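Local coordinates for polar amino acid ABC uptake transporter substrate binding protein (Streptococcus thermophilus LMG 18311, PDB 3HV1) that probably binds polar amino acids outside the cell and hands them to the membrane components of an ABC uptake transporter, at residues 10-15 with 217-222; 130-135 with 156-161; 147-152 with 204-209. All blocks are in the same frame, centred on the assembly; numbering follows the deposited sequence.

Contact 1 (10-15 with 217-222); sequences QKDQWQ and KVDKTL
Two aspartates, Asp12 and Asp219, face each other with their negative oxygens near one another, OD1 of Asp12 lying 4.1 Å from OD1 of Asp219. Asp12 takes the N-H of Thr221 in the first turn of helix 220-236, and Asp219 that of Gln13, the N-cap residue of helix 14-20. Asp12 holds CG anti to its backbone N (chi1 -173°), which carries the carboxylate across to Thr221. There its OD2 accepts twice: OG1 of Thr221 donates to OD2 of Asp12 at 2.6 Å on the syn lone pair, and the backbone N of Thr221 meets the same oxygen at 3.2 Å from above the carboxylate plane. The other oxygen of Asp12, OD1, turns back to the backbone N of Trp14 at 3.1 Å and closes an Asx turn, with the bond almost straight at 167°. In return, OD1 of Asp219 takes the backbone N of Gln13 at 2.9 Å, nearly along its C-O axis. OD2 of Asp219 binds the hydroxyl of Tyr17, one turn into helix 14-20. A water donates to OD1 of Asp219 and weakly to OD1 of Asp12 while accepting from the backbone N of Leu222. Carbon contacts border the polar part. The methyl CG2 of Thr221 rests 3.6 Å from CG of Trp14, and CD1 of Leu222 meets the indole edge at CZ3. Separately, CG1 of Val218 packs in van der Waals contact on the carbonyl O of Gln10. With backbone N-H groups of both helix starts, a threonine hydroxyl and a shared water around them, the two carboxylates can probably both stay ionised, their repulsion offset by the positive ends of the helix dipoles.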
ATOM      1  N   GLN A  10     -25.262 -11.039   1.019  1.00 45.28           N
ATOM      2  CA  GLN A  10     -25.280 -10.413  -0.299  1.00 46.43           C
ATOM      3  C   GLN A  10     -25.140  -8.900  -0.308  1.00 44.73           C
ATOM      4  O   GLN A  10     -24.916  -8.315  -1.364  1.00 44.05           O
ATOM      5  CB  GLN A  10     -26.575 -10.781  -1.032  1.00 49.67           C
ATOM      6  CG  GLN A  10     -26.711 -12.251  -1.374  1.00 54.76           C
ATOM      7  CD  GLN A  10     -25.864 -12.643  -2.561  1.00 57.64           C
ATOM      8  OE1 GLN A  10     -24.650 -12.437  -2.567  1.00 59.96           O
ATOM      9  NE2 GLN A  10     -26.502 -13.212  -3.580  1.00 59.24           N
ATOM     10  N   LYS A  11     -25.272  -8.252   0.844  1.00 42.62           N
ATOM     11  CA  LYS A  11     -25.167  -6.801   0.838  1.00 41.18           C
ATOM     12  C   LYS A  11     -24.330  -6.155   1.926  1.00 37.93           C
ATOM     13  O   LYS A  11     -23.809  -6.818   2.824  1.00 35.73           O
ATOM     14  CB  LYS A  11     -26.564  -6.183   0.839  1.00 45.60           C
ATOM     15  CG  LYS A  11     -27.510  -6.756   1.876  1.00 48.89           C
ATOM     16  CD  LYS A  11     -28.805  -5.953   1.923  1.00 52.75           C
ATOM     17  CE  LYS A  11     -28.534  -4.494   2.297  1.00 54.92           C
ATOM     18  NZ  LYS A  11     -29.771  -3.655   2.309  1.00 55.23           N
ATOM     19  N   ASP A  12     -24.205  -4.839   1.807  1.00 35.71           N
ATOM     20  CA  ASP A  12     -23.448  -4.020   2.739  1.00 34.42           C
ATOM     21  C   ASP A  12     -24.242  -3.932   4.037  1.00 34.35           C
ATOM     22  O   ASP A  12     -25.253  -3.233   4.111  1.00 34.35           O
ATOM     23  CB  ASP A  12     -23.258  -2.627   2.146  1.00 33.58           C
ATOM     24  CG  ASP A  12     -22.331  -1.763   2.970  1.00 34.61           C
ATOM     25  OD1 ASP A  12     -22.507  -1.707   4.207  1.00 33.26           O
ATOM     26  OD2 ASP A  12     -21.432  -1.130   2.376  1.00 34.49           O
ATOM     27  N   GLN A  13     -23.773  -4.630   5.064  1.00 32.08           N
ATOM     28  CA  GLN A  13     -24.475  -4.652   6.337  1.00 31.94           C
ATOM     29  C   GLN A  13     -24.020  -3.664   7.401  1.00 30.12           C
ATOM     30  O   GLN A  13     -24.320  -3.859   8.577  1.00 30.93           O
ATOM     31  CB  GLN A  13     -24.421  -6.055   6.937  1.00 32.41           C
ATOM     32  CG  GLN A  13     -25.081  -7.137   6.112  1.00 33.07           C
ATOM     33  CD  GLN A  13     -25.167  -8.438   6.874  1.00 32.47           C
ATOM     34  OE1 GLN A  13     -25.980  -8.583   7.780  1.00 34.04           O
ATOM     35  NE2 GLN A  13     -24.311  -9.387   6.524  1.00 31.58           N
ATOM     36  N   TRP A  14     -23.311  -2.605   7.027  1.00 30.97           N
ATOM     37  CA  TRP A  14     -22.869  -1.665   8.054  1.00 30.32           C
ATOM     38  C   TRP A  14     -24.056  -1.210   8.894  1.00 31.38           C
ATOM     39  O   TRP A  14     -23.953  -1.074  10.112  1.00 29.70           O
ATOM     40  CB  TRP A  14     -22.157  -0.452   7.445  1.00 29.37           C
ATOM     41  CG  TRP A  14     -21.665   0.504   8.499  1.00 28.30           C
ATOM     42  CD1 TRP A  14     -22.122   1.768   8.736  1.00 28.27           C
ATOM     43  CD2 TRP A  14     -20.664   0.246   9.497  1.00 28.35           C
ATOM     44  NE1 TRP A  14     -21.473   2.313   9.815  1.00 28.12           N
ATOM     45  CE2 TRP A  14     -20.573   1.404  10.305  1.00 27.73           C
ATOM     46  CE3 TRP A  14     -19.838  -0.851   9.789  1.00 25.69           C
ATOM     47  CZ2 TRP A  14     -19.688   1.499  11.390  1.00 25.46           C
ATOM     48  CZ3 TRP A  14     -18.955  -0.757  10.870  1.00 24.29           C
ATOM     49  CH2 TRP A  14     -18.890   0.411  11.655  1.00 24.70           C
ATOM     50  N   GLN A  15     -25.189  -0.988   8.236  1.00 33.95           N
ATOM     51  CA  GLN A  15     -26.405  -0.565   8.922  1.00 34.88           C
ATOM     52  C   GLN A  15     -26.855  -1.580   9.960  1.00 32.41           C
ATOM     53  O   GLN A  15     -27.316  -1.217  11.039  1.00 33.09           O
ATOM     54  CB  GLN A  15     -27.526  -0.346   7.908  1.00 40.38           C
ATOM     55  CG  GLN A  15     -27.611   1.077   7.415  1.00 47.08           C
ATOM     56  CD  GLN A  15     -28.148   2.005   8.483  1.00 51.47           C
ATOM     57  OE1 GLN A  15     -29.312   1.901   8.878  1.00 54.76           O
ATOM     58  NE2 GLN A  15     -27.303   2.909   8.967  1.00 53.91           N
ATOM     59  N   LYS A 217     -16.660  -9.008   0.094  1.00 28.30           N
ATOM     60  CA  LYS A 217     -16.447  -7.913  -0.849  1.00 29.81           C
ATOM     61  C   LYS A 217     -17.558  -6.870  -0.851  1.00 30.62           C
ATOM     62  O   LYS A 217     -17.313  -5.696  -1.140  1.00 29.55           O
ATOM     63  CB  LYS A 217     -16.266  -8.468  -2.264  1.00 31.37           C
ATOM     64  CG  LYS A 217     -15.033  -9.323  -2.432  1.00 35.31           C
ATOM     65  CD  LYS A 217     -14.848  -9.736  -3.881  1.00 36.92           C
ATOM     66  CE  LYS A 217     -13.440 -10.210  -4.125  1.00 38.62           C
ATOM     67  NZ  LYS A 217     -12.463  -9.109  -3.877  1.00 39.63           N
ATOM     68  N   VAL A 218     -18.780  -7.298  -0.533  1.00 30.45           N
ATOM     69  CA  VAL A 218     -19.930  -6.394  -0.501  1.00 30.05           C
ATOM     70  C   VAL A 218     -19.902  -5.421   0.680  1.00 29.64           C
ATOM     71  O   VAL A 218     -20.513  -4.357   0.626  1.00 30.29           O
ATOM     72  CB  VAL A 218     -21.260  -7.182  -0.438  1.00 30.76           C
ATOM     73  CG1 VAL A 218     -21.483  -7.931  -1.741  1.00 32.91           C
ATOM     74  CG2 VAL A 218     -21.235  -8.163   0.743  1.00 27.38           C
ATOM     75  N   ASP A 219     -19.192  -5.787   1.743  1.00 30.63           N
ATOM     76  CA  ASP A 219     -19.102  -4.940   2.934  1.00 28.65           C
ATOM     77  C   ASP A 219     -18.089  -3.805   2.802  1.00 30.05           C
ATOM     78  O   ASP A 219     -17.215  -3.630   3.657  1.00 28.72           O
ATOM     79  CB  ASP A 219     -18.758  -5.783   4.164  1.00 27.66           C
ATOM     80  CG  ASP A 219     -19.988  -6.238   4.920  1.00 27.79           C
ATOM     81  OD1 ASP A 219     -20.947  -5.449   5.008  1.00 29.12           O
ATOM     82  OD2 ASP A 219     -19.987  -7.370   5.450  1.00 27.57           O
ATOM     83  N   LYS A 220     -18.230  -3.023   1.739  1.00 30.67           N
ATOM     84  CA  LYS A 220     -17.347  -1.900   1.463  1.00 30.79           C
ATOM     85  C   LYS A 220     -17.260  -0.896   2.607  1.00 30.05           C
ATOM     86  O   LYS A 220     -16.179  -0.386   2.911  1.00 29.95           O
ATOM     87  CB  LYS A 220     -17.820  -1.175   0.204  1.00 33.77           C
ATOM     88  CG  LYS A 220     -17.865  -2.054  -1.032  1.00 37.71           C
ATOM     89  CD  LYS A 220     -16.496  -2.633  -1.344  1.00 42.85           C
ATOM     90  CE  LYS A 220     -16.502  -3.349  -2.680  1.00 45.31           C
ATOM     91  NZ  LYS A 220     -16.817  -2.408  -3.790  1.00 47.77           N
ATOM     92  N   THR A 221     -18.398  -0.603   3.230  1.00 27.91           N
ATOM     93  CA  THR A 221     -18.442   0.365   4.317  1.00 26.29           C
ATOM     94  C   THR A 221     -17.723  -0.127   5.559  1.00 24.95           C
ATOM     95  O   THR A 221     -17.036   0.639   6.231  1.00 22.16           O
ATOM     96  CB  THR A 221     -19.890   0.710   4.697  1.00 26.87           C
ATOM     97  OG1 THR A 221     -20.619   1.071   3.516  1.00 29.44           O
ATOM     98  CG2 THR A 221     -19.917   1.879   5.673  1.00 28.13           C
ATOM     99  N   LEU A 222     -17.897  -1.408   5.864  1.00 23.78           N
ATOM    100  CA  LEU A 222     -17.259  -2.002   7.027  1.00 22.84           C
ATOM    101  C   LEU A 222     -15.744  -1.870   6.907  1.00 22.63           C
ATOM    102  O   LEU A 222     -15.067  -1.534   7.874  1.00 23.56           O
ATOM    103  CB  LEU A 222     -17.645  -3.474   7.129  1.00 21.37           C
ATOM    104  CG  LEU A 222     -16.897  -4.313   8.153  1.00 21.61           C
ATOM    105  CD1 LEU A 222     -17.167  -3.820   9.574  1.00 21.11           C
ATOM    106  CD2 LEU A 222     -17.333  -5.754   7.989  1.00 20.08           C
TER
HETATM  107  O   HOH W   1     -22.465  -8.845   4.344  1.00 26.14           O
HETATM  108  O   HOH W   2     -20.190  -2.801   5.145  1.00 21.80           O

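Contact 2 (130-135 with 156-161); sequences LGAQAG and QKVVQY
Strands 130-133 and 158-161 run parallel as the two strands of a beta-alpha-beta unit whose crossover contains helix 137-144. Alternating backbone bonds join them: the N of Val159 gives to the O of Leu130 at 2.8 Å, in the carbonyl plane, whereas the N of Ala132 reaches the O of Val159 from above its plane. Tyr161 N to Ala132 O and Ala134 N to Tyr161 O continue the series. On the face carrying Leu130, Ala132, Val158 and Gln160, Leu130 sets CG anti to its backbone N (chi1 -176°) and lies alongside Val158, both pointing the same way. Val158 keeps CG1 anti to its carbonyl carbon, and this branch presses on CD2 of Leu130 at 3.5 Å, closer than carbon atoms normally pack. Tyr139 and Phe142 of helix 137-144 pack against this face. Gln160 extends beyond CG and brings OE1 to CB of Ala134, 3.3 Å away, past the end of the strand pairing. On the other face, Tyr161 has CG anti to its carbonyl carbon (chi1 -71°), so the CE2 edge of the ring comes beside Gly131, with CE2 4.2 Å from CA of Gly131. The hydroxyl of Tyr161 hydrogen-bonds to OD2 of Asp170, and the ring packs on helix 164-173. Gln133, on the same face, has a first torsion of -148°, which brings CG beside the O of Tyr161. The carbonyl O of Ala132 lies in the plane of the Tyr161 ring at its edge, 3.9 Å from CD2.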
ATOM      1  N   LEU A 130      24.227 -19.073  14.145  1.00 27.61           N
ATOM      2  CA  LEU A 130      22.814 -18.715  14.051  1.00 26.76           C
ATOM      3  C   LEU A 130      21.858 -19.863  14.350  1.00 27.83           C
ATOM      4  O   LEU A 130      22.063 -21.002  13.926  1.00 28.02           O
ATOM      5  CB  LEU A 130      22.509 -18.173  12.654  1.00 27.94           C
ATOM      6  CG  LEU A 130      21.096 -17.657  12.357  1.00 28.60           C
ATOM      7  CD1 LEU A 130      20.781 -16.436  13.211  1.00 28.16           C
ATOM      8  CD2 LEU A 130      21.009 -17.303  10.884  1.00 29.56           C
ATOM      9  N   GLY A 131      20.807 -19.548  15.090  1.00 26.41           N
ATOM     10  CA  GLY A 131      19.810 -20.540  15.420  1.00 26.79           C
ATOM     11  C   GLY A 131      18.487 -20.154  14.783  1.00 27.90           C
ATOM     12  O   GLY A 131      18.253 -18.983  14.491  1.00 25.28           O
ATOM     13  N   ALA A 132      17.628 -21.138  14.555  1.00 28.55           N
ATOM     14  CA  ALA A 132      16.315 -20.904  13.967  1.00 31.36           C
ATOM     15  C   ALA A 132      15.393 -22.008  14.467  1.00 33.91           C
ATOM     16  O   ALA A 132      15.862 -23.065  14.887  1.00 34.49           O
ATOM     17  CB  ALA A 132      16.404 -20.933  12.454  1.00 30.59           C
ATOM     18  N   GLN A 133      14.087 -21.770  14.443  1.00 36.29           N
ATOM     19  CA  GLN A 133      13.165 -22.791  14.914  1.00 38.90           C
ATOM     20  C   GLN A 133      12.897 -23.784  13.792  1.00 39.80           C
ATOM     21  O   GLN A 133      12.717 -23.401  12.633  1.00 40.04           O
ATOM     22  CB  GLN A 133      11.855 -22.163  15.410  1.00 41.73           C
ATOM     23  CG  GLN A 133      11.218 -22.959  16.554  1.00 46.91           C
ATOM     24  CD  GLN A 133      10.001 -22.283  17.175  1.00 50.01           C
ATOM     25  OE1 GLN A 133      10.049 -21.113  17.568  1.00 49.57           O
ATOM     26  NE2 GLN A 133       8.903 -23.029  17.280  1.00 50.72           N
ATOM     27  N   ALA A 134      12.895 -25.065  14.139  1.00 40.09           N
ATOM     28  CA  ALA A 134      12.664 -26.112  13.152  1.00 41.26           C
ATOM     29  C   ALA A 134      11.283 -25.989  12.518  1.00 41.58           C
ATOM     30  O   ALA A 134      10.283 -25.749  13.205  1.00 39.93           O
ATOM     31  CB  ALA A 134      12.819 -27.482  13.799  1.00 41.38           C
ATOM     32  N   GLY A 135      11.236 -26.154  11.201  1.00 43.32           N
ATOM     33  CA  GLY A 135       9.976 -26.068  10.491  1.00 44.13           C
ATOM     34  C   GLY A 135       9.336 -24.698  10.590  1.00 44.78           C
ATOM     35  O   GLY A 135       8.116 -24.587  10.744  1.00 45.13           O
ATOM     36  N   GLN A 156      27.775 -21.724   7.492  1.00 43.54           N
ATOM     37  CA  GLN A 156      26.736 -21.486   6.492  1.00 44.34           C
ATOM     38  C   GLN A 156      25.512 -22.352   6.770  1.00 43.38           C
ATOM     39  O   GLN A 156      24.846 -22.819   5.847  1.00 42.73           O
ATOM     40  CB  GLN A 156      27.248 -21.788   5.078  1.00 46.36           C
ATOM     41  CG  GLN A 156      28.314 -20.837   4.560  1.00 51.14           C
ATOM     42  CD  GLN A 156      29.632 -20.987   5.289  1.00 53.48           C
ATOM     43  OE1 GLN A 156      30.217 -22.074   5.322  1.00 54.53           O
ATOM     44  NE2 GLN A 156      30.110 -19.896   5.878  1.00 53.62           N
ATOM     45  N   LYS A 157      25.227 -22.567   8.048  1.00 43.52           N
ATOM     46  CA  LYS A 157      24.084 -23.374   8.450  1.00 44.11           C
ATOM     47  C   LYS A 157      23.428 -22.718   9.657  1.00 42.09           C
ATOM     48  O   LYS A 157      23.931 -21.727  10.181  1.00 41.60           O
ATOM     49  CB  LYS A 157      24.531 -24.786   8.850  1.00 47.12           C
ATOM     50  CG  LYS A 157      25.568 -25.431   7.942  1.00 51.47           C
ATOM     51  CD  LYS A 157      25.075 -25.601   6.513  1.00 54.55           C
ATOM     52  CE  LYS A 157      26.171 -26.189   5.630  1.00 56.38           C
ATOM     53  NZ  LYS A 157      25.779 -26.262   4.196  1.00 57.66           N
ATOM     54  N   VAL A 158      22.306 -23.281  10.090  1.00 40.23           N
ATOM     55  CA  VAL A 158      21.603 -22.777  11.257  1.00 39.49           C
ATOM     56  C   VAL A 158      21.270 -23.917  12.199  1.00 37.94           C
ATOM     57  O   VAL A 158      20.876 -25.002  11.770  1.00 37.93           O
ATOM     58  CB  VAL A 158      20.289 -22.070  10.893  1.00 40.26           C
ATOM     59  CG1 VAL A 158      20.584 -20.706  10.303  1.00 40.59           C
ATOM     60  CG2 VAL A 158      19.492 -22.925   9.924  1.00 40.69           C
ATOM     61  N   VAL A 159      21.448 -23.664  13.487  1.00 36.50           N
ATOM     62  CA  VAL A 159      21.148 -24.650  14.504  1.00 33.75           C
ATOM     63  C   VAL A 159      19.636 -24.602  14.693  1.00 35.24           C
ATOM     64  O   VAL A 159      19.072 -23.556  15.038  1.00 31.31           O
ATOM     65  CB  VAL A 159      21.854 -24.305  15.824  1.00 32.96           C
ATOM     66  CG1 VAL A 159      21.626 -25.404  16.848  1.00 34.58           C
ATOM     67  CG2 VAL A 159      23.335 -24.110  15.576  1.00 34.17           C
ATOM     68  N   GLN A 160      18.973 -25.727  14.450  1.00 35.19           N
ATOM     69  CA  GLN A 160      17.525 -25.777  14.589  1.00 37.31           C
ATOM     70  C   GLN A 160      17.088 -26.109  16.007  1.00 38.13           C
ATOM     71  O   GLN A 160      17.714 -26.915  16.694  1.00 37.44           O
ATOM     72  CB  GLN A 160      16.929 -26.792  13.610  1.00 39.47           C
ATOM     73  CG  GLN A 160      17.081 -26.399  12.153  1.00 42.51           C
ATOM     74  CD  GLN A 160      16.313 -27.317  11.226  1.00 44.73           C
ATOM     75  OE1 GLN A 160      15.094 -27.471  11.354  1.00 45.67           O
ATOM     76  NE2 GLN A 160      17.020 -27.932  10.283  1.00 44.39           N
ATOM     77  N   TYR A 161      16.005 -25.472  16.436  1.00 37.86           N
ATOM     78  CA  TYR A 161      15.460 -25.684  17.764  1.00 39.20           C
ATOM     79  C   TYR A 161      13.989 -26.024  17.629  1.00 41.25           C
ATOM     80  O   TYR A 161      13.300 -25.487  16.766  1.00 42.41           O
ATOM     81  CB  TYR A 161      15.637 -24.421  18.603  1.00 36.02           C
ATOM     82  CG  TYR A 161      17.073 -24.165  19.000  1.00 33.91           C
ATOM     83  CD1 TYR A 161      17.556 -24.587  20.237  1.00 33.59           C
ATOM     84  CD2 TYR A 161      17.949 -23.507  18.138  1.00 33.05           C
ATOM     85  CE1 TYR A 161      18.880 -24.359  20.611  1.00 32.98           C
ATOM     86  CE2 TYR A 161      19.278 -23.272  18.499  1.00 32.19           C
ATOM     87  CZ  TYR A 161      19.736 -23.698  19.738  1.00 33.33           C
ATOM     88  OH  TYR A 161      21.040 -23.453  20.116  1.00 33.16           O
TER
HETATM   89  O   HOH W   3      25.442 -20.965  12.310  1.00 30.01           O

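Contact 3 (147-152 with 204-209); sequences KILKDV and AGYEGE
Ile148 lies across the ring of Tyr206, the two side chains running antiparallel alongside one another, and no hydrogen bond joins the segments. From its CB, which points toward 204-209, Ile148 touches the ring at CE1, 3.6 Å away, with CZ almost as near. CG1 lies anti to the carbonyl carbon (chi1 -60°), which leaves CG2 anti to the backbone N. This CG2 branch lies over a face of the Tyr206 ring, 4.0 Å from the centroid and 26° off the normal, a CH-pi contact shifted toward the phenol end, where CZ is its closest ring atom. The same methyl comes within 3.4 Å of the carbonyl O of Ala204, so it touches both ring and backbone. The other branch leaves through CG1, which lies 3.7 Å from CE1 of Tyr206. Its tip, CD1, reaches the carbonyl O of Gly205 at 4.1 Å. Gly205 has no side chain, so here it is the backbone alone that meets Ile148. Leu149 crosses Tyr206 at about a right angle, its CB 3.6 Å from the phenol OH and its CD1 placed obliquely to the ring. This hydroxyl and the backbone N of Leu149 are both buried by the contact and have no polar partner in the model, so apolar packing carries the junction. The second subunit adds Arg175 against Ile148. Within the chain, Tyr206 sits between the 147-152 loop and the elements it rests on: Ala141 and Phe142 of helix 137-144, Leu180 of strand 178-182 and Gln109 of strand 105-114.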
ATOM      1  N   LYS A 147      22.331 -15.255   0.430  1.00 42.05           N
ATOM      2  CA  LYS A 147      23.111 -14.025   0.449  1.00 42.64           C
ATOM      3  C   LYS A 147      22.808 -13.127   1.654  1.00 41.13           C
ATOM      4  O   LYS A 147      23.606 -12.256   1.999  1.00 41.26           O
ATOM      5  CB  LYS A 147      22.882 -13.256  -0.855  1.00 45.19           C
ATOM      6  CG  LYS A 147      23.832 -12.095  -1.073  1.00 49.17           C
ATOM      7  CD  LYS A 147      23.724 -11.565  -2.495  1.00 51.74           C
ATOM      8  CE  LYS A 147      24.057 -12.648  -3.514  1.00 53.10           C
ATOM      9  NZ  LYS A 147      23.909 -12.160  -4.912  1.00 54.98           N
ATOM     10  N   ILE A 148      21.667 -13.343   2.301  1.00 39.73           N
ATOM     11  CA  ILE A 148      21.291 -12.536   3.460  1.00 38.81           C
ATOM     12  C   ILE A 148      22.097 -12.894   4.707  1.00 37.18           C
ATOM     13  O   ILE A 148      22.773 -12.045   5.288  1.00 37.04           O
ATOM     14  CB  ILE A 148      19.795 -12.702   3.799  1.00 39.99           C
ATOM     15  CG1 ILE A 148      18.939 -12.271   2.606  1.00 42.57           C
ATOM     16  CG2 ILE A 148      19.452 -11.884   5.041  1.00 39.31           C
ATOM     17  CD1 ILE A 148      19.134 -10.823   2.183  1.00 43.99           C
ATOM     18  N   LEU A 149      22.015 -14.153   5.121  1.00 34.99           N
ATOM     19  CA  LEU A 149      22.736 -14.606   6.300  1.00 34.75           C
ATOM     20  C   LEU A 149      23.487 -15.914   6.094  1.00 35.35           C
ATOM     21  O   LEU A 149      24.592 -16.076   6.596  1.00 35.51           O
ATOM     22  CB  LEU A 149      21.774 -14.770   7.473  1.00 32.83           C
ATOM     23  CG  LEU A 149      21.459 -13.503   8.267  1.00 31.78           C
ATOM     24  CD1 LEU A 149      20.237 -13.729   9.143  1.00 30.74           C
ATOM     25  CD2 LEU A 149      22.663 -13.125   9.107  1.00 29.96           C
ATOM     26  N   LYS A 150      22.890 -16.838   5.351  1.00 35.83           N
ATOM     27  CA  LYS A 150      23.513 -18.134   5.125  1.00 38.72           C
ATOM     28  C   LYS A 150      24.978 -18.073   4.705  1.00 40.21           C
ATOM     29  O   LYS A 150      25.803 -18.829   5.220  1.00 40.31           O
ATOM     30  CB  LYS A 150      22.721 -18.938   4.093  1.00 38.40           C
ATOM     31  CG  LYS A 150      23.217 -20.373   3.965  1.00 39.43           C
ATOM     32  CD  LYS A 150      22.292 -21.246   3.139  1.00 40.24           C
ATOM     33  CE  LYS A 150      22.829 -22.677   3.074  1.00 41.82           C
ATOM     34  NZ  LYS A 150      21.979 -23.568   2.241  1.00 42.60           N
ATOM     35  N   ASP A 151      25.309 -17.174   3.785  1.00 40.81           N
ATOM     36  CA  ASP A 151      26.684 -17.061   3.308  1.00 42.21           C
ATOM     37  C   ASP A 151      27.670 -16.501   4.323  1.00 41.95           C
ATOM     38  O   ASP A 151      28.855 -16.844   4.296  1.00 42.32           O
ATOM     39  CB  ASP A 151      26.748 -16.203   2.039  1.00 42.65           C
ATOM     40  CG  ASP A 151      26.015 -16.833   0.869  1.00 44.50           C
ATOM     41  OD1 ASP A 151      25.822 -18.069   0.881  1.00 45.01           O
ATOM     42  OD2 ASP A 151      25.645 -16.093  -0.069  1.00 45.25           O
ATOM     43  N   VAL A 152      27.193 -15.650   5.225  1.00 40.83           N
ATOM     44  CA  VAL A 152      28.080 -15.034   6.199  1.00 40.24           C
ATOM     45  C   VAL A 152      28.205 -15.728   7.549  1.00 38.87           C
ATOM     46  O   VAL A 152      29.245 -15.629   8.191  1.00 37.22           O
ATOM     47  CB  VAL A 152      27.685 -13.574   6.450  1.00 41.44           C
ATOM     48  CG1 VAL A 152      27.908 -12.755   5.195  1.00 42.69           C
ATOM     49  CG2 VAL A 152      26.230 -13.501   6.876  1.00 41.64           C
ATOM     50  N   ALA A 204      15.567  -8.822   9.476  1.00 19.48           N
ATOM     51  CA  ALA A 204      16.580  -9.680   8.883  1.00 21.49           C
ATOM     52  C   ALA A 204      16.936  -9.371   7.434  1.00 24.33           C
ATOM     53  O   ALA A 204      18.099  -9.476   7.040  1.00 23.99           O
ATOM     54  CB  ALA A 204      16.144 -11.140   9.017  1.00 22.81           C
ATOM     55  N   GLY A 205      15.936  -9.004   6.641  1.00 24.65           N
ATOM     56  CA  GLY A 205      16.186  -8.713   5.241  1.00 27.03           C
ATOM     57  C   GLY A 205      15.369  -9.606   4.322  1.00 28.62           C
ATOM     58  O   GLY A 205      15.406  -9.446   3.107  1.00 32.11           O
ATOM     59  N   TYR A 206      14.636 -10.551   4.899  1.00 27.58           N
ATOM     60  CA  TYR A 206      13.807 -11.456   4.115  1.00 29.66           C
ATOM     61  C   TYR A 206      12.434 -10.827   3.918  1.00 30.00           C
ATOM     62  O   TYR A 206      11.914 -10.157   4.815  1.00 30.94           O
ATOM     63  CB  TYR A 206      13.653 -12.796   4.833  1.00 28.28           C
ATOM     64  CG  TYR A 206      14.962 -13.480   5.146  1.00 29.75           C
ATOM     65  CD1 TYR A 206      15.696 -14.126   4.149  1.00 29.71           C
ATOM     66  CD2 TYR A 206      15.465 -13.486   6.440  1.00 26.42           C
ATOM     67  CE1 TYR A 206      16.906 -14.770   4.441  1.00 28.19           C
ATOM     68  CE2 TYR A 206      16.668 -14.120   6.745  1.00 28.15           C
ATOM     69  CZ  TYR A 206      17.382 -14.760   5.744  1.00 27.61           C
ATOM     70  OH  TYR A 206      18.553 -15.398   6.057  1.00 25.86           O
ATOM     71  N   GLU A 207      11.849 -11.046   2.746  1.00 30.25           N
ATOM     72  CA  GLU A 207      10.538 -10.489   2.435  1.00 31.21           C
ATOM     73  C   GLU A 207       9.529 -10.815   3.527  1.00 30.27           C
ATOM     74  O   GLU A 207       9.454 -11.944   4.009  1.00 31.65           O
ATOM     75  CB  GLU A 207      10.044 -11.025   1.085  1.00 30.58           C
ATOM     76  CG  GLU A 207       8.617 -10.628   0.743  1.00 33.91           C
ATOM     77  CD  GLU A 207       8.247 -10.975  -0.690  1.00 34.89           C
ATOM     78  OE1 GLU A 207       8.854 -11.912  -1.249  1.00 34.15           O
ATOM     79  OE2 GLU A 207       7.344 -10.318  -1.246  1.00 33.84           O
ATOM     80  N   GLY A 208       8.746  -9.815   3.914  1.00 31.44           N
ATOM     81  CA  GLY A 208       7.762 -10.030   4.954  1.00 30.48           C
ATOM     82  C   GLY A 208       6.341 -10.129   4.443  1.00 31.04           C
ATOM     83  O   GLY A 208       6.098 -10.252   3.241  1.00 29.62           O
ATOM     84  N   GLU A 209       5.400 -10.087   5.378  1.00 29.62           N
ATOM     85  CA  GLU A 209       3.983 -10.154   5.057  1.00 28.29           C
ATOM     86  C   GLU A 209       3.292  -9.036   5.828  1.00 26.48           C
ATOM     87  O   GLU A 209       3.783  -8.604   6.876  1.00 24.92           O
ATOM     88  CB  GLU A 209       3.417 -11.515   5.475  1.00 30.78           C
ATOM     89  CG  GLU A 209       3.380 -11.744   6.971  1.00 35.66           C
ATOM     90  CD  GLU A 209       3.108 -13.194   7.336  1.00 38.28           C
ATOM     91  OE1 GLU A 209       2.295 -13.843   6.650  1.00 38.44           O
ATOM     92  OE2 GLU A 209       3.699 -13.680   8.321  1.00 39.17           O
TER

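Contacts 2 and 3 lie on the same side of the chain's centre, their own centres 13 Å apart, and contact 1 lies on the opposite side, its centre 45 Å from that of contact 2 and 40 Å from that of contact 3. This separation suits the two-lobed architecture of family 3 solute-binding proteins, whose ligand site as a rule lies in the cleft between lobes. Contacts 2 and 3 touch directly: CD2 of Leu130 meets CD1 of Leu149 at 4.0 Å, and CG of Gln156 approaches the O of Lys150 at 3.3 Å. Their segments alternate along the chain, and both contacts are nested within the loop closed by contact 1.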